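Long-range contact in CELL WALL surface anchor family protein (Streptococcus pneumoniae, PDB 2WW8), which serves as the adhesin of the pneumococcal pilus and probably attaches the bacterium to host cells: residues Tyr151-Ile160 and Val710-Ile718. Residues are numbered along the deposited sequence; the frame is centred on the assembly and turned at random.
Sequences YPDVQTPYQI and VRDFPIPKI
Asp-153 and Asp-712 each approach the other's backbone amide, one bond being straight and the other weak. The amide N of Asp-712 gives a nearly straight bond (178°) to OD2 of Asp-153, 2.9 Å long, arriving from above the carboxylate plane. In return, the amide N of Asp-153 reaches OD2 of Asp-712 at 2.8 Å, but this bond is bent. The short aspartate side chain suits such a reciprocal grip: with chi1 at 40°, CG of Asp-153 stands between its own N and carbonyl carbon, which brings OD2 to the amide of Asp-712. The Pro-152 ring, rigid and suited to a turn, rests against the Asp-712 carboxylate, CD 3.4 Å from CG.

Further along, a tyrosine hydroxyl takes over the polar role. OH of Tyr-158 accepts from N of Ile-715 at 3.1 Å and also meets a water that donates to O of Phe-713.

Between these polar sites Pro-714 packs against two tyrosines. Its CB lies over one face of the Tyr-158 ring, toward the rim, a CH-pi contact 4.2 Å from the centroid, and 3.9 Å from CE1 of Tyr-151. Tyr-158 CD1 in turn lies over the centre of the Tyr-151 ring, whose edge meets Phe-713 C.

The two OD2 atoms are 3.4 Å apart, a like-charge proximity probably eased by salt bridges from Arg-182 to Asp-153 and Arg-697 to Asp-712. Side-chain acceptors, backed by arginines, thus capture main-chain N-H groups, joining the turn before strand 157-162 to 711-718, some 550 residues away.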
# COMPACT_ATOMS: atom_id res chain seq x y z
N TYR A 151 16.69 -5.19 8.67
CA TYR A 151 16.66 -6.22 7.62
C TYR A 151 17.88 -7.09 7.74
O TYR A 151 19.00 -6.58 7.68
CB TYR A 151 16.63 -5.62 6.23
CG TYR A 151 15.29 -5.03 5.84
CD1 TYR A 151 14.17 -5.85 5.71
CD2 TYR A 151 15.15 -3.68 5.53
CE1 TYR A 151 12.96 -5.35 5.35
CE2 TYR A 151 13.91 -3.16 5.13
CZ TYR A 151 12.83 -4.02 5.02
OH TYR A 151 11.60 -3.51 4.65
N PRO A 152 17.68 -8.40 7.93
CA PRO A 152 18.91 -9.22 8.08
C PRO A 152 19.80 -9.22 6.84
O PRO A 152 21.00 -9.18 7.03
CB PRO A 152 18.36 -10.62 8.32
CG PRO A 152 17.05 -10.33 9.05
CD PRO A 152 16.47 -9.14 8.31
N ASP A 153 19.23 -9.25 5.63
CA ASP A 153 19.96 -9.50 4.41
C ASP A 153 21.07 -8.47 4.18
O ASP A 153 22.20 -8.83 3.87
CB ASP A 153 19.08 -9.53 3.15
CG ASP A 153 17.97 -8.44 3.11
OD1 ASP A 153 18.01 -7.35 3.73
OD2 ASP A 153 17.01 -8.65 2.35
N VAL A 154 20.73 -7.19 4.32
CA VAL A 154 21.71 -6.12 4.09
C VAL A 154 21.82 -5.21 5.30
O VAL A 154 22.55 -4.22 5.26
CB VAL A 154 21.47 -5.31 2.80
CG1 VAL A 154 21.53 -6.25 1.59
CG2 VAL A 154 20.11 -4.58 2.88
N GLN A 155 21.16 -5.55 6.41
CA GLN A 155 21.54 -4.99 7.69
C GLN A 155 21.17 -3.51 7.83
O GLN A 155 21.88 -2.80 8.53
CB GLN A 155 23.06 -5.12 7.90
CG GLN A 155 23.55 -6.54 8.08
CD GLN A 155 23.23 -7.09 9.45
OE1 GLN A 155 23.92 -6.82 10.44
NE2 GLN A 155 22.14 -7.85 9.53
N THR A 156 20.09 -3.06 7.20
CA THR A 156 19.68 -1.66 7.30
C THR A 156 18.40 -1.48 8.15
O THR A 156 17.54 -2.36 8.15
CB THR A 156 19.46 -1.07 5.89
OG1 THR A 156 18.40 -1.80 5.26
CG2 THR A 156 20.74 -1.13 5.01
N PRO A 157 18.30 -0.38 8.93
CA PRO A 157 17.13 -0.18 9.82
C PRO A 157 15.86 0.14 9.05
O PRO A 157 15.90 0.70 7.97
CB PRO A 157 17.53 1.02 10.71
CG PRO A 157 18.56 1.79 9.85
CD PRO A 157 19.28 0.72 9.01
N TYR A 158 14.70 -0.24 9.56
CA TYR A 158 13.49 0.32 8.95
C TYR A 158 12.64 0.79 10.11
O TYR A 158 12.76 0.18 11.17
CB TYR A 158 12.73 -0.71 8.13
CG TYR A 158 12.41 -2.06 8.75
CD1 TYR A 158 13.28 -3.15 8.63
CD2 TYR A 158 11.24 -2.26 9.47
CE1 TYR A 158 12.96 -4.43 9.18
CE2 TYR A 158 10.94 -3.50 10.06
CZ TYR A 158 11.79 -4.59 9.89
OH TYR A 158 11.48 -5.83 10.43
N GLN A 159 11.79 1.81 9.88
CA GLN A 159 10.95 2.38 10.91
C GLN A 159 9.71 1.52 11.21
O GLN A 159 9.27 0.71 10.38
CB GLN A 159 10.54 3.80 10.54
CG GLN A 159 11.69 4.69 10.01
CD GLN A 159 12.88 4.81 10.96
OE1 GLN A 159 12.73 5.24 12.13
NE2 GLN A 159 14.07 4.43 10.45
N ILE A 160 9.15 1.71 12.40
CA ILE A 160 8.05 0.91 12.91
C ILE A 160 7.03 1.90 13.44
O ILE A 160 7.42 2.74 14.25
CB ILE A 160 8.50 0.11 14.17
CG1 ILE A 160 9.48 -1.01 13.84
CG2 ILE A 160 7.33 -0.49 14.90
CD1 ILE A 160 9.04 -1.83 12.61
N VAL A 710 18.33 -14.15 -1.32
CA VAL A 710 17.28 -14.13 -0.34
C VAL A 710 17.00 -12.65 -0.07
O VAL A 710 17.91 -11.84 0.16
CB VAL A 710 17.76 -14.76 0.97
CG1 VAL A 710 16.54 -15.12 1.76
CG2 VAL A 710 18.48 -16.01 0.67
N ARG A 711 15.73 -12.32 -0.12
CA ARG A 711 15.28 -10.98 0.25
C ARG A 711 14.33 -11.05 1.47
O ARG A 711 13.36 -11.78 1.41
CB ARG A 711 14.51 -10.34 -0.92
CG ARG A 711 15.13 -10.49 -2.35
CD ARG A 711 16.50 -9.88 -2.33
NE ARG A 711 17.06 -9.75 -3.67
CZ ARG A 711 18.36 -9.79 -3.91
NH1 ARG A 711 19.21 -10.01 -2.92
NH2 ARG A 711 18.82 -9.65 -5.15
N ASP A 712 14.59 -10.26 2.51
CA ASP A 712 13.76 -10.15 3.70
C ASP A 712 12.51 -9.28 3.50
O ASP A 712 12.57 -8.22 2.90
CB ASP A 712 14.57 -9.60 4.89
CG ASP A 712 15.53 -10.64 5.43
OD1 ASP A 712 15.01 -11.59 6.05
OD2 ASP A 712 16.77 -10.57 5.16
N PHE A 713 11.40 -9.75 4.05
CA PHE A 713 10.21 -8.94 4.27
C PHE A 713 10.34 -8.16 5.59
O PHE A 713 10.92 -8.65 6.57
CB PHE A 713 8.99 -9.89 4.45
CG PHE A 713 8.49 -10.48 3.16
CD1 PHE A 713 9.06 -11.63 2.62
CD2 PHE A 713 7.34 -9.95 2.57
CE1 PHE A 713 8.54 -12.18 1.44
CE2 PHE A 713 6.81 -10.47 1.41
CZ PHE A 713 7.40 -11.60 0.85
N PRO A 714 9.69 -6.99 5.67
CA PRO A 714 9.71 -6.30 6.98
C PRO A 714 8.69 -6.94 7.96
O PRO A 714 7.84 -7.68 7.48
CB PRO A 714 9.29 -4.88 6.60
CG PRO A 714 8.39 -5.06 5.41
CD PRO A 714 8.95 -6.24 4.64
N ILE A 715 8.79 -6.73 9.28
CA ILE A 715 8.03 -7.54 10.26
C ILE A 715 7.19 -6.72 11.29
O ILE A 715 7.77 -5.94 12.05
CB ILE A 715 8.98 -8.45 11.11
CG1 ILE A 715 10.04 -9.14 10.25
CG2 ILE A 715 8.19 -9.52 11.83
CD1 ILE A 715 9.41 -10.23 9.46
N PRO A 716 5.86 -6.92 11.36
CA PRO A 716 4.97 -6.31 12.34
C PRO A 716 5.14 -6.93 13.73
O PRO A 716 5.74 -8.00 13.88
CB PRO A 716 3.57 -6.70 11.84
CG PRO A 716 3.78 -6.96 10.33
CD PRO A 716 5.08 -7.73 10.38
N LYS A 717 4.58 -6.23 14.73
CA LYS A 717 4.69 -6.68 16.13
C LYS A 717 3.33 -6.53 16.79
O LYS A 717 2.60 -5.60 16.43
CB LYS A 717 5.66 -5.81 16.92
CG LYS A 717 7.11 -6.02 16.51
CD LYS A 717 7.58 -4.98 15.53
CE LYS A 717 9.11 -5.06 15.40
NZ LYS A 717 9.49 -5.96 14.23
N ILE A 718 3.02 -7.39 17.76
CA ILE A 718 1.77 -7.24 18.50
C ILE A 718 2.07 -7.51 19.96
O ILE A 718 3.05 -8.23 20.29
CB ILE A 718 0.65 -8.19 17.98
CG1 ILE A 718 1.09 -9.66 18.11
CG2 ILE A 718 0.27 -7.81 16.52
CD1 ILE A 718 0.01 -10.67 17.81
O HOH W 1 12.89 -7.87 8.94